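PDB 2EBF: dermonecrotic toxin from Pasteurella multocida, which acts as a dermonecrotic toxin and potent mitogen that induces bone resorption and is associated with the severe progressive form of atrophic rhinitis in pigs. Local coordinates for residues E677-A682 with T695-V701; M646-T651 with F718-K724; Q664-T668 with D681-F687; F580-R586 with V688-T694. All coordinates share one frame; numbering follows the deposited sequence.

Contact 1: E677-A682 with T695-V701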
loop_
_atom_site.group_PDB
_atom_site.type_symbol
_atom_site.label_atom_id
_atom_site.label_comp_id
_atom_site.label_asym_id
_atom_site.label_seq_id
_atom_site.Cartn_x
_atom_site.Cartn_y
_atom_site.Cartn_z
ATOM N N GLU A 677 -31.238 10.066 3.556
ATOM C CA GLU A 677 -31.860 10.809 4.650
ATOM C C GLU A 677 -31.806 12.319 4.396
ATOM O O GLU A 677 -30.792 12.853 3.940
ATOM C CB GLU A 677 -31.217 10.459 5.993
ATOM C CG GLU A 677 -31.489 9.022 6.424
ATOM C CD GLU A 677 -31.591 8.860 7.909
ATOM O OE1 GLU A 677 -31.478 9.867 8.643
ATOM O OE2 GLU A 677 -31.800 7.712 8.353
ATOM N N PHE A 678 -32.915 12.988 4.690
ATOM C CA PHE A 678 -33.026 14.429 4.500
ATOM C C PHE A 678 -33.341 15.076 5.834
ATOM O O PHE A 678 -34.399 14.817 6.407
ATOM C CB PHE A 678 -34.142 14.728 3.511
ATOM C CG PHE A 678 -33.822 14.322 2.104
ATOM C CD1 PHE A 678 -33.247 15.230 1.228
ATOM C CD2 PHE A 678 -34.079 13.024 1.665
ATOM C CE1 PHE A 678 -32.941 14.864 -0.074
ATOM C CE2 PHE A 678 -33.770 12.644 0.358
ATOM C CZ PHE A 678 -33.200 13.570 -0.507
ATOM N N ALA A 679 -32.419 15.897 6.339
ATOM C CA ALA A 679 -32.640 16.616 7.591
ATOM C C ALA A 679 -33.894 17.486 7.501
ATOM O O ALA A 679 -34.138 18.118 6.474
ATOM C CB ALA A 679 -31.443 17.479 7.912
ATOM N N VAL A 680 -34.686 17.491 8.571
ATOM C CA VAL A 680 -35.804 18.426 8.727
ATOM C C VAL A 680 -35.533 19.182 10.024
ATOM O O VAL A 680 -35.873 18.733 11.122
ATOM C CB VAL A 680 -37.190 17.721 8.721
ATOM C CG1 VAL A 680 -38.324 18.725 8.993
ATOM C CG2 VAL A 680 -37.426 17.036 7.384
ATOM N N ASP A 681 -34.889 20.331 9.885
ATOM C CA ASP A 681 -34.302 21.004 11.031
ATOM C C ASP A 681 -35.063 22.305 11.303
ATOM O O ASP A 681 -34.818 23.334 10.660
ATOM C CB ASP A 681 -32.816 21.231 10.759
ATOM C CG ASP A 681 -32.108 22.005 11.854
ATOM O OD1 ASP A 681 -32.719 22.358 12.879
ATOM O OD2 ASP A 681 -30.911 22.268 11.669
ATOM N N ALA A 682 -35.983 22.228 12.261
ATOM C CA ALA A 682 -36.854 23.336 12.626
ATOM C C ALA A 682 -36.238 24.264 13.684
ATOM O O ALA A 682 -36.894 25.196 14.167
ATOM C CB ALA A 682 -38.203 22.802 13.101
ATOM N N THR A 695 -37.573 29.034 7.953
ATOM C CA THR A 695 -37.542 28.591 9.355
ATOM C C THR A 695 -37.195 27.109 9.515
ATOM O O THR A 695 -36.696 26.702 10.556
ATOM C CB THR A 695 -38.890 28.825 10.061
ATOM O OG1 THR A 695 -39.940 28.281 9.257
ATOM C CG2 THR A 695 -39.136 30.318 10.281
ATOM N N ILE A 696 -37.485 26.305 8.498
ATOM C CA ILE A 696 -37.221 24.866 8.569
ATOM C C ILE A 696 -36.207 24.501 7.497
ATOM O O ILE A 696 -36.476 24.650 6.295
ATOM C CB ILE A 696 -38.517 24.015 8.383
ATOM C CG1 ILE A 696 -39.583 24.397 9.422
ATOM C CG2 ILE A 696 -38.203 22.509 8.434
ATOM C CD1 ILE A 696 -40.986 23.924 9.045
ATOM N N LEU A 697 -35.041 24.046 7.943
ATOM C CA LEU A 697 -33.951 23.667 7.047
ATOM C C LEU A 697 -34.045 22.210 6.609
ATOM O O LEU A 697 -34.009 21.293 7.439
ATOM C CB LEU A 697 -32.595 23.925 7.724
ATOM C CG LEU A 697 -31.330 23.544 6.940
ATOM C CD1 LEU A 697 -31.266 24.237 5.574
ATOM C CD2 LEU A 697 -30.082 23.886 7.752
ATOM N N ILE A 698 -34.166 21.996 5.301
ATOM C CA ILE A 698 -34.216 20.641 4.745
ATOM C C ILE A 698 -33.099 20.444 3.730
ATOM O O ILE A 698 -33.064 21.115 2.684
ATOM C CB ILE A 698 -35.604 20.322 4.113
ATOM C CG1 ILE A 698 -36.704 20.492 5.174
ATOM C CG2 ILE A 698 -35.610 18.911 3.485
ATOM C CD1 ILE A 698 -38.124 20.387 4.633
ATOM N N LEU A 699 -32.181 19.537 4.057
ATOM C CA LEU A 699 -31.077 19.170 3.171
ATOM C C LEU A 699 -30.714 17.712 3.362
ATOM O O LEU A 699 -30.988 17.139 4.427
ATOM C CB LEU A 699 -29.827 20.019 3.458
ATOM C CG LEU A 699 -29.722 21.478 3.038
ATOM C CD1 LEU A 699 -28.570 22.147 3.801
ATOM C CD2 LEU A 699 -29.550 21.628 1.514
ATOM N N PRO A 700 -30.062 17.102 2.352
ATOM C CA PRO A 700 -29.510 15.780 2.630
ATOM C C PRO A 700 -28.555 15.887 3.813
ATOM O O PRO A 700 -27.865 16.900 3.947
ATOM C CB PRO A 700 -28.762 15.437 1.344
ATOM C CG PRO A 700 -29.476 16.254 0.282
ATOM C CD PRO A 700 -29.764 17.545 0.978
ATOM N N VAL A 701 -28.537 14.871 4.675
ATOM C CA VAL A 701 -27.871 14.994 5.982
ATOM C C VAL A 701 -26.417 15.510 5.906
ATOM O O VAL A 701 -26.014 16.347 6.710
ATOM C CB VAL A 701 -28.014 13.719 6.880
ATOM C CG1 VAL A 701 -29.462 13.565 7.385
ATOM C CG2 VAL A 701 -27.552 12.471 6.163
#
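E677-A682 and T695-V701 run antiparallel, the axes of strands 677-681 and 697-700 lying 4.3 Å apart at 163°. D681 and L697 form a firm hydrogen-bonded pair: D681 N donates to L697 O at 2.8 Å, and L697 N returns the bond to D681 O at the same length. A679 N donates to L699 O at 2.7 Å, while the return bond from L699 N is weak. At the far end V701 N, at the start of helix 701-711, donates to E677 O (3.1 Å), so the pairing runs past the last strand residue. Strand 697-700 is an outermost strand of the six-stranded antiparallel sheet in the C3 region of the toxin, and 676-681 is its inner neighbour. On the face carrying F678, V680, I698 and P700, F678 CE1 comes obliquely to 3.8 Å from P700 CG, while the phenyl ring also meets F671. V680 divides its methyls: with CG1 opposite its own N (chi1 176°), CG1 lies 3.8 Å from I696 CG2, and CG2 approaches I698 CG1. A679, D681, L697 and L699 occupy the other face, where W704 covers A679 and L697, and R586 touches both leucines. Beyond the strand, V701 CG1 rests 3.8 Å from E677 CB.

Contact 2: M646-T651 with F718-K724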
loop_
_atom_site.group_PDB
_atom_site.type_symbol
_atom_site.label_atom_id
_atom_site.label_comp_id
_atom_site.label_asym_id
_atom_site.label_seq_id
_atom_site.Cartn_x
_atom_site.Cartn_y
_atom_site.Cartn_z
ATOM N N MET A 646 -32.961 8.060 10.904
ATOM C CA MET A 646 -32.214 8.006 12.167
ATOM C C MET A 646 -31.954 9.395 12.725
ATOM O O MET A 646 -31.835 9.575 13.937
ATOM C CB MET A 646 -30.856 7.353 11.945
ATOM C CG MET A 646 -30.924 5.959 11.398
ATOM S SD MET A 646 -29.283 5.279 11.173
ATOM C CE MET A 646 -28.658 6.266 9.819
ATOM N N GLY A 647 -31.848 10.369 11.821
ATOM C CA GLY A 647 -31.509 11.733 12.202
ATOM C C GLY A 647 -30.002 11.912 12.126
ATOM O O GLY A 647 -29.285 11.035 11.630
ATOM N N ALA A 648 -29.515 13.034 12.635
ATOM C CA ALA A 648 -28.085 13.308 12.633
ATOM C C ALA A 648 -27.757 14.337 13.700
ATOM O O ALA A 648 -28.595 15.157 14.055
ATOM C CB ALA A 648 -27.636 13.811 11.252
ATOM N N SER A 649 -26.534 14.265 14.217
ATOM C CA SER A 649 -26.043 15.228 15.182
ATOM C C SER A 649 -24.638 15.658 14.793
ATOM O O SER A 649 -23.864 14.890 14.214
ATOM C CB SER A 649 -26.044 14.619 16.584
ATOM O OG SER A 649 -27.332 14.163 16.919
ATOM N N ILE A 650 -24.315 16.905 15.092
ATOM C CA ILE A 650 -22.990 17.424 14.825
ATOM C C ILE A 650 -22.499 18.180 16.050
ATOM O O ILE A 650 -23.266 18.897 16.684
ATOM C CB ILE A 650 -22.974 18.310 13.560
ATOM C CG1 ILE A 650 -21.543 18.786 13.286
ATOM C CG2 ILE A 650 -23.989 19.476 13.686
ATOM C CD1 ILE A 650 -21.330 19.419 11.917
ATOM N N THR A 651 -21.222 18.007 16.373
ATOM C CA THR A 651 -20.625 18.652 17.539
ATOM C C THR A 651 -19.237 19.173 17.168
ATOM O O THR A 651 -18.583 18.620 16.295
ATOM C CB THR A 651 -20.569 17.697 18.754
ATOM O OG1 THR A 651 -20.061 18.393 19.897
ATOM C CG2 THR A 651 -19.705 16.458 18.462
ATOM N N PHE A 718 -17.523 16.968 14.273
ATOM C CA PHE A 718 -17.753 15.531 14.259
ATOM C C PHE A 718 -19.251 15.236 14.116
ATOM O O PHE A 718 -20.077 15.826 14.815
ATOM C CB PHE A 718 -17.253 14.944 15.572
ATOM C CG PHE A 718 -17.383 13.479 15.666
ATOM C CD1 PHE A 718 -16.568 12.638 14.905
ATOM C CD2 PHE A 718 -18.283 12.917 16.570
ATOM C CE1 PHE A 718 -16.675 11.254 15.027
ATOM C CE2 PHE A 718 -18.400 11.549 16.694
ATOM C CZ PHE A 718 -17.595 10.711 15.926
ATOM N N VAL A 719 -19.585 14.304 13.231
ATOM C CA VAL A 719 -20.982 13.955 12.948
ATOM C C VAL A 719 -21.270 12.525 13.397
ATOM O O VAL A 719 -20.463 11.612 13.156
ATOM C CB VAL A 719 -21.302 14.137 11.446
ATOM C CG1 VAL A 719 -22.740 13.708 11.097
ATOM C CG2 VAL A 719 -21.104 15.603 11.037
ATOM N N GLU A 720 -22.381 12.337 14.096
ATOM C CA GLU A 720 -22.934 11.003 14.293
ATOM C C GLU A 720 -24.307 10.961 13.645
ATOM O O GLU A 720 -25.111 11.880 13.821
ATOM C CB GLU A 720 -23.046 10.652 15.773
ATOM C CG GLU A 720 -21.723 10.229 16.407
ATOM C CD GLU A 720 -21.880 9.797 17.868
ATOM O OE1 GLU A 720 -20.857 9.786 18.608
ATOM O OE2 GLU A 720 -23.013 9.461 18.271
ATOM N N TYR A 721 -24.582 9.885 12.912
ATOM C CA TYR A 721 -25.827 9.767 12.142
ATOM C C TYR A 721 -27.009 9.217 12.962
ATOM O O TYR A 721 -27.634 8.211 12.593
ATOM C CB TYR A 721 -25.559 8.964 10.868
ATOM C CG TYR A 721 -24.540 9.658 9.982
ATOM C CD1 TYR A 721 -24.931 10.652 9.095
ATOM C CD2 TYR A 721 -23.176 9.349 10.067
ATOM C CE1 TYR A 721 -23.990 11.324 8.289
ATOM C CE2 TYR A 721 -22.232 10.007 9.272
ATOM C CZ TYR A 721 -22.644 10.991 8.388
ATOM O OH TYR A 721 -21.710 11.639 7.595
ATOM N N VAL A 722 -27.304 9.914 14.064
ATOM C CA VAL A 722 -28.481 9.689 14.900
ATOM C C VAL A 722 -28.845 11.002 15.579
ATOM O O VAL A 722 -27.963 11.752 15.983
ATOM C CB VAL A 722 -28.173 8.713 16.040
ATOM C CG1 VAL A 722 -29.468 8.126 16.587
ATOM C CG2 VAL A 722 -27.282 7.620 15.534
ATOM N N SER A 723 -30.136 11.271 15.729
ATOM C CA SER A 723 -30.589 12.449 16.479
ATOM C C SER A 723 -30.451 12.196 17.980
ATOM O O SER A 723 -30.476 11.047 18.431
ATOM C CB SER A 723 -32.045 12.791 16.107
ATOM O OG SER A 723 -32.928 11.749 16.511
ATOM N N LYS A 724 -30.298 13.265 18.755
ATOM C CA LYS A 724 -30.005 13.142 20.178
ATOM C C LYS A 724 -30.844 14.129 20.964
ATOM O O LYS A 724 -31.204 15.183 20.455
ATOM C CB LYS A 724 -28.524 13.425 20.446
ATOM C CG LYS A 724 -27.568 12.355 19.933
ATOM C CD LYS A 724 -26.156 12.936 19.866
ATOM C CE LYS A 724 -25.211 12.067 19.058
ATOM N NZ LYS A 724 -24.913 10.814 19.792
#
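S649 and E720 form a hydrogen-bonded antiparallel pair at the tight heart of this contact: S649 N donates to E720 O at 2.8 Å, and E720 N answers to S649 O. T651 and F718 repeat the pattern, and between them the non-hydrogen-bonded pair I650 and V719 brings I650 CG1 obliquely to 3.9 Å from V719 CG2, under helix 701-711. The S649 side chain tightens the join. Its OG, turned beside its own N (chi1 -56°), donates to V722 O at 2.7 Å in the carbonyl plane and is also bonded to T667 OG1. The aliphatic chain of K724 lies along this hydroxyl, CD 3.4 Å from S649 OG, before NZ turns to the E720 carboxylate and meets OE2 at 2.8 Å from above its plane, a salt bridge within the segment. Toward solvent the pairing thins. M646 and V722 are exposed; S723 N still donates to M646 O (3.0 Å), and the M646 chain, bent at its last torsion, curls CB (3.4 Å) and CE (3.5 Å) round Y721 O. Y721 centres an inverse gamma turn just beyond strand 718-720. The whole is an antiparallel strand pair inside the C3 region's sheet, with 717-720 next to the edge strand 567-568.

Contact 3: Q664-T668 with D681-F687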
loop_
_atom_site.group_PDB
_atom_site.type_symbol
_atom_site.label_atom_id
_atom_site.label_comp_id
_atom_site.label_asym_id
_atom_site.label_seq_id
_atom_site.Cartn_x
_atom_site.Cartn_y
_atom_site.Cartn_z
ATOM N N GLN A 664 -19.813 22.527 21.327
ATOM C CA GLN A 664 -21.093 23.079 20.895
ATOM C C GLN A 664 -21.710 22.020 19.985
ATOM O O GLN A 664 -20.984 21.313 19.294
ATOM C CB GLN A 664 -20.888 24.383 20.097
ATOM C CG GLN A 664 -20.166 25.521 20.857
ATOM C CD GLN A 664 -20.947 26.052 22.062
ATOM O OE1 GLN A 664 -20.381 26.256 23.145
ATOM N NE2 GLN A 664 -22.240 26.285 21.880
ATOM N N MET A 665 -23.034 21.899 19.991
ATOM C CA MET A 665 -23.668 20.853 19.193
ATOM C C MET A 665 -25.024 21.234 18.605
ATOM O O MET A 665 -25.629 22.267 18.949
ATOM C CB MET A 665 -23.763 19.536 19.990
ATOM C CG MET A 665 -24.919 19.461 21.004
ATOM S SD MET A 665 -25.010 20.757 22.262
ATOM C CE MET A 665 -23.482 20.471 23.148
ATOM N N HIS A 666 -25.493 20.394 17.693
ATOM C CA HIS A 666 -26.799 20.579 17.085
ATOM C C HIS A 666 -27.272 19.214 16.624
ATOM O O HIS A 666 -26.460 18.300 16.453
ATOM C CB HIS A 666 -26.712 21.547 15.894
ATOM C CG HIS A 666 -28.048 21.900 15.297
ATOM N ND1 HIS A 666 -29.184 22.076 16.060
ATOM C CD2 HIS A 666 -28.411 22.158 14.019
ATOM C CE1 HIS A 666 -30.193 22.408 15.274
ATOM N NE2 HIS A 666 -29.754 22.450 14.027
ATOM N N THR A 667 -28.580 19.076 16.427
ATOM C CA THR A 667 -29.167 17.787 16.068
ATOM C C THR A 667 -30.418 18.015 15.226
ATOM O O THR A 667 -31.026 19.091 15.276
ATOM C CB THR A 667 -29.460 16.944 17.363
ATOM O OG1 THR A 667 -29.653 15.559 17.027
ATOM C CG2 THR A 667 -30.673 17.491 18.125
ATOM N N THR A 668 -30.797 17.012 14.441
ATOM C CA THR A 668 -31.973 17.125 13.594
ATOM C C THR A 668 -32.616 15.749 13.409
ATOM O O THR A 668 -31.922 14.726 13.362
ATOM C CB THR A 668 -31.605 17.747 12.200
ATOM O OG1 THR A 668 -32.794 17.993 11.428
ATOM C CG2 THR A 668 -30.692 16.813 11.406
ATOM N N ASP A 681 -34.889 20.331 9.885
ATOM C CA ASP A 681 -34.302 21.004 11.031
ATOM C C ASP A 681 -35.063 22.305 11.303
ATOM O O ASP A 681 -34.818 23.334 10.660
ATOM C CB ASP A 681 -32.816 21.231 10.759
ATOM C CG ASP A 681 -32.108 22.005 11.854
ATOM O OD1 ASP A 681 -32.719 22.358 12.879
ATOM O OD2 ASP A 681 -30.911 22.268 11.669
ATOM N N ALA A 682 -35.983 22.228 12.261
ATOM C CA ALA A 682 -36.854 23.336 12.626
ATOM C C ALA A 682 -36.238 24.264 13.684
ATOM O O ALA A 682 -36.894 25.196 14.167
ATOM C CB ALA A 682 -38.203 22.802 13.101
ATOM N N SER A 683 -34.971 24.050 14.005
ATOM C CA SER A 683 -34.308 24.911 14.984
ATOM C C SER A 683 -32.974 25.494 14.525
ATOM O O SER A 683 -32.199 25.972 15.343
ATOM C CB SER A 683 -34.163 24.172 16.316
ATOM O OG SER A 683 -33.235 23.118 16.195
ATOM N N HIS A 684 -32.722 25.484 13.219
ATOM C CA HIS A 684 -31.447 25.967 12.675
ATOM C C HIS A 684 -31.269 27.494 12.754
ATOM O O HIS A 684 -30.149 28.000 12.627
ATOM C CB HIS A 684 -31.276 25.491 11.229
ATOM C CG HIS A 684 -31.912 26.394 10.220
ATOM N ND1 HIS A 684 -33.279 26.541 10.111
ATOM C CD2 HIS A 684 -31.370 27.198 9.279
ATOM C CE1 HIS A 684 -33.549 27.399 9.139
ATOM N NE2 HIS A 684 -32.408 27.810 8.619
ATOM N N LEU A 685 -32.366 28.224 12.954
ATOM C CA LEU A 685 -32.291 29.693 13.050
ATOM C C LEU A 685 -31.702 30.167 14.380
ATOM O O LEU A 685 -31.494 31.367 14.579
ATOM C CB LEU A 685 -33.648 30.361 12.767
ATOM C CG LEU A 685 -34.167 30.330 11.321
ATOM C CD1 LEU A 685 -35.399 31.214 11.196
ATOM C CD2 LEU A 685 -33.101 30.747 10.295
ATOM N N GLN A 686 -31.418 29.230 15.287
ATOM C CA GLN A 686 -30.659 29.583 16.485
ATOM C C GLN A 686 -29.217 29.972 16.121
ATOM O O GLN A 686 -28.506 30.583 16.921
ATOM C CB GLN A 686 -30.768 28.508 17.592
ATOM C CG GLN A 686 -30.024 27.219 17.385
ATOM C CD GLN A 686 -30.490 26.100 18.335
ATOM O OE1 GLN A 686 -31.044 25.085 17.894
ATOM N NE2 GLN A 686 -30.272 26.285 19.638
ATOM N N PHE A 687 -28.817 29.638 14.893
ATOM C CA PHE A 687 -27.477 29.908 14.382
ATOM C C PHE A 687 -27.534 30.987 13.324
ATOM O O PHE A 687 -28.554 31.157 12.654
ATOM C CB PHE A 687 -26.843 28.635 13.798
ATOM C CG PHE A 687 -26.928 27.458 14.717
ATOM C CD1 PHE A 687 -26.291 27.485 15.956
ATOM C CD2 PHE A 687 -27.653 26.330 14.356
ATOM C CE1 PHE A 687 -26.389 26.404 16.836
ATOM C CE2 PHE A 687 -27.750 25.246 15.226
ATOM C CZ PHE A 687 -27.112 25.275 16.456
HETATM O O HOH W 1 -33.723 20.559 14.511
#
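H666 and D681 meet in a histidine-carboxylate hydrogen bond: the imidazole, swung away from its own backbone N (chi1 -174°), donates from NE2 to D681 OD2 at 2.6 Å. NE2 comes in on the syn side of OD2, 27° out of the carboxylate plane. W704 NE1 is a second donor to OD2, and T668 OG1 packs against D681 CB (3.3 Å). D681 OD1, the other oxygen, accepts from S683 N to close an Asx turn and receives a water at 2.6 Å. That water also donates to T667 O and accepts from S683 OG, linking strand to loop. The pair is probably the histidine and acid of the thiol protease-like triad reported for this region. C626, probably its thiol, lies against S683 and Q686 and is tied here to C620 by a disulfide. S683 OG approaches the imidazole at its edge, 3.3 Å from H666 CE1. H684 begins a short 3-10 segment and passes near H666 NE2 with its CA, and Q686 lays CG over a face of the F687 ring. F687 then closes over the histidine edge-to-face: its CE2 stands 3.3 Å above the centre of the H666 ring, with the two planes at 75°.

Contact 4: F580-R586 with V688-T694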
loop_
_atom_site.group_PDB
_atom_site.type_symbol
_atom_site.label_atom_id
_atom_site.label_comp_id
_atom_site.label_asym_id
_atom_site.label_seq_id
_atom_site.Cartn_x
_atom_site.Cartn_y
_atom_site.Cartn_z
ATOM N N PHE A 580 -24.078 33.801 3.420
ATOM C CA PHE A 580 -24.999 32.852 4.021
ATOM C C PHE A 580 -25.655 32.008 2.949
ATOM O O PHE A 580 -25.941 32.504 1.855
ATOM C CB PHE A 580 -26.067 33.574 4.833
ATOM C CG PHE A 580 -25.533 34.258 6.052
ATOM C CD1 PHE A 580 -25.596 35.638 6.168
ATOM C CD2 PHE A 580 -24.954 33.522 7.081
ATOM C CE1 PHE A 580 -25.105 36.277 7.294
ATOM C CE2 PHE A 580 -24.456 34.151 8.205
ATOM C CZ PHE A 580 -24.530 35.531 8.312
ATOM N N PRO A 581 -25.881 30.722 3.252
ATOM C CA PRO A 581 -26.641 29.872 2.340
ATOM C C PRO A 581 -28.075 30.382 2.224
ATOM O O PRO A 581 -28.595 31.006 3.157
ATOM C CB PRO A 581 -26.612 28.497 3.020
ATOM C CG PRO A 581 -26.226 28.750 4.419
ATOM C CD PRO A 581 -25.429 29.997 4.454
ATOM N N THR A 582 -28.690 30.139 1.073
ATOM C CA THR A 582 -30.068 30.539 0.830
ATOM C C THR A 582 -30.816 29.353 0.248
ATOM O O THR A 582 -30.208 28.353 -0.135
ATOM C CB THR A 582 -30.160 31.717 -0.166
ATOM O OG1 THR A 582 -29.527 31.352 -1.400
ATOM C CG2 THR A 582 -29.504 32.973 0.400
ATOM N N GLU A 583 -32.137 29.473 0.165
ATOM C CA GLU A 583 -32.937 28.442 -0.478
ATOM C C GLU A 583 -32.509 28.273 -1.934
ATOM O O GLU A 583 -32.450 27.149 -2.439
ATOM C CB GLU A 583 -34.430 28.745 -0.344
ATOM C CG GLU A 583 -34.967 28.531 1.083
ATOM C CD GLU A 583 -34.981 27.066 1.501
ATOM O OE1 GLU A 583 -36.060 26.447 1.404
ATOM O OE2 GLU A 583 -33.925 26.530 1.918
ATOM N N GLN A 584 -32.170 29.392 -2.578
ATOM C CA GLN A 584 -31.619 29.381 -3.932
ATOM C C GLN A 584 -30.331 28.556 -4.036
ATOM O O GLN A 584 -30.218 27.697 -4.911
ATOM C CB GLN A 584 -31.394 30.813 -4.447
ATOM C CG GLN A 584 -30.889 30.872 -5.892
ATOM C CD GLN A 584 -30.841 32.283 -6.477
ATOM O OE1 GLN A 584 -31.277 32.507 -7.609
ATOM N NE2 GLN A 584 -30.307 33.234 -5.714
ATOM N N SER A 585 -29.377 28.804 -3.136
ATOM C CA SER A 585 -28.102 28.078 -3.144
ATOM C C SER A 585 -28.283 26.602 -2.801
ATOM O O SER A 585 -27.563 25.741 -3.316
ATOM C CB SER A 585 -27.084 28.733 -2.196
ATOM O OG SER A 585 -27.452 28.589 -0.832
ATOM N N ARG A 586 -29.253 26.314 -1.938
ATOM C CA ARG A 586 -29.541 24.940 -1.531
ATOM C C ARG A 586 -30.252 24.088 -2.592
ATOM O O ARG A 586 -30.211 22.861 -2.521
ATOM C CB ARG A 586 -30.364 24.930 -0.242
ATOM C CG ARG A 586 -29.668 25.536 0.963
ATOM C CD ARG A 586 -30.615 25.565 2.169
ATOM N NE ARG A 586 -30.059 26.304 3.303
ATOM C CZ ARG A 586 -30.595 27.398 3.837
ATOM N NH1 ARG A 586 -31.729 27.910 3.355
ATOM N NH2 ARG A 586 -30.005 27.983 4.870
ATOM N N VAL A 688 -26.419 31.691 13.165
ATOM C CA VAL A 688 -26.325 32.820 12.241
ATOM C C VAL A 688 -26.774 32.426 10.823
ATOM O O VAL A 688 -26.449 31.330 10.338
ATOM C CB VAL A 688 -24.903 33.451 12.291
ATOM C CG1 VAL A 688 -23.859 32.552 11.637
ATOM C CG2 VAL A 688 -24.908 34.809 11.665
ATOM N N HIS A 689 -27.531 33.313 10.178
ATOM C CA HIS A 689 -28.255 32.972 8.951
ATOM C C HIS A 689 -28.571 34.201 8.119
ATOM O O HIS A 689 -28.533 35.335 8.618
ATOM C CB HIS A 689 -29.574 32.277 9.307
ATOM C CG HIS A 689 -30.437 33.068 10.240
ATOM N ND1 HIS A 689 -31.320 34.034 9.801
ATOM C CD2 HIS A 689 -30.537 33.053 11.590
ATOM C CE1 HIS A 689 -31.933 34.571 10.840
ATOM N NE2 HIS A 689 -31.479 33.993 11.937
ATOM N N ASP A 690 -28.906 33.969 6.852
ATOM C CA ASP A 690 -29.409 35.033 5.985
ATOM C C ASP A 690 -30.695 35.617 6.578
ATOM O O ASP A 690 -31.508 34.884 7.153
ATOM C CB ASP A 690 -29.669 34.490 4.580
ATOM C CG ASP A 690 -29.859 35.592 3.553
ATOM O OD1 ASP A 690 -30.896 36.286 3.606
ATOM O OD2 ASP A 690 -28.972 35.752 2.693
ATOM N N GLN A 691 -30.872 36.933 6.438
ATOM C CA GLN A 691 -31.999 37.647 7.055
ATOM C C GLN A 691 -33.383 37.105 6.715
ATOM O O GLN A 691 -34.274 37.091 7.565
ATOM C CB GLN A 691 -31.944 39.150 6.739
ATOM C CG GLN A 691 -31.251 39.983 7.811
ATOM C CD GLN A 691 -31.861 39.794 9.196
ATOM O OE1 GLN A 691 -31.271 39.143 10.061
ATOM N NE2 GLN A 691 -33.054 40.350 9.401
ATOM N N LEU A 692 -33.566 36.664 5.478
ATOM C CA LEU A 692 -34.876 36.186 5.047
ATOM C C LEU A 692 -34.945 34.659 4.908
ATOM O O LEU A 692 -35.752 34.132 4.139
ATOM C CB LEU A 692 -35.305 36.903 3.758
ATOM C CG LEU A 692 -34.376 36.931 2.538
ATOM C CD1 LEU A 692 -34.835 35.919 1.493
ATOM C CD2 LEU A 692 -34.353 38.339 1.936
ATOM N N ASP A 693 -34.113 33.957 5.674
ATOM C CA ASP A 693 -34.011 32.503 5.553
ATOM C C ASP A 693 -35.274 31.796 6.032
ATOM O O ASP A 693 -35.969 32.282 6.927
ATOM C CB ASP A 693 -32.785 31.965 6.301
ATOM C CG ASP A 693 -32.274 30.655 5.723
ATOM O OD1 ASP A 693 -32.861 30.159 4.741
ATOM O OD2 ASP A 693 -31.279 30.112 6.248
ATOM N N THR A 694 -35.560 30.657 5.404
ATOM C CA THR A 694 -36.636 29.748 5.798
ATOM C C THR A 694 -36.465 29.312 7.266
ATOM O O THR A 694 -35.342 29.241 7.758
ATOM C CB THR A 694 -36.651 28.505 4.861
ATOM O OG1 THR A 694 -37.817 27.718 5.109
ATOM C CG2 THR A 694 -35.404 27.623 5.057
HETATM O O HOH W 2 -26.704 35.130 1.457
HETATM O O HOH W 3 -28.810 31.203 6.084
HETATM O O HOH W 4 -33.175 31.607 1.893
#
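D693 OD2 is gripped by R586 NH2 at 2.8 Å, by a water at 2.7 Å and, weakly, by H684 NE2. R586 NH1 takes D693 OD1 at 2.9 Å, making an end-on, two-nitrogen salt bridge with guanidinium and carboxylate nearly coplanar (6°); both oxygens use their syn lone pairs. NH1 also bonds E583 OE2, while the other oxygen of E583 pairs with K610; the extended arginine chain, straight from CG to NE, carries the group across to the acid. Three waters stitch the rest; the one on D693 OD2 also joins P581 O to D690 N. Apolar contact comes from F580, whose ring lies flat under the H689 backbone, H689 C standing 3.6 Å above its centre, while CZ meets V688 CG2 at 3.5 Å. D690 to D693 is a type I turn, with an Asx turn at D690. T582 and S585 form the capping box that opens helix 583-591, R586 of which packs on L697 and L699 of strand 697-700 and pairs with E707 of helix 701-711.

Overall arrangement
All four contacts lie in the toxin's C-terminal C3 region. Contacts 1, 2 and 3 reach one antiparallel sheet, ordered 567-568, 717-720, 643-656, 660-673, 676-681, 697-700: contact 2 lies toward the first edge, contact 1 at the last, strand 660-673 of contact 3 between; their centres are 10 to 12 Å apart. Contacts 1 and 3 share D681 and A682. Loop 682-696 leaves strand 676-681, supplies contact 3, then contact 4, and returns as strand 697-700. Contact 4's centre is about 14 Å from contact 3's and about 22 Å from contact 2's. Helix 701-711 packs against all four; sheet, loop and helix hold the H666-D681 pair, D681's side chain about 12 Å and Q686's about 7 Å from the bound phosphonate.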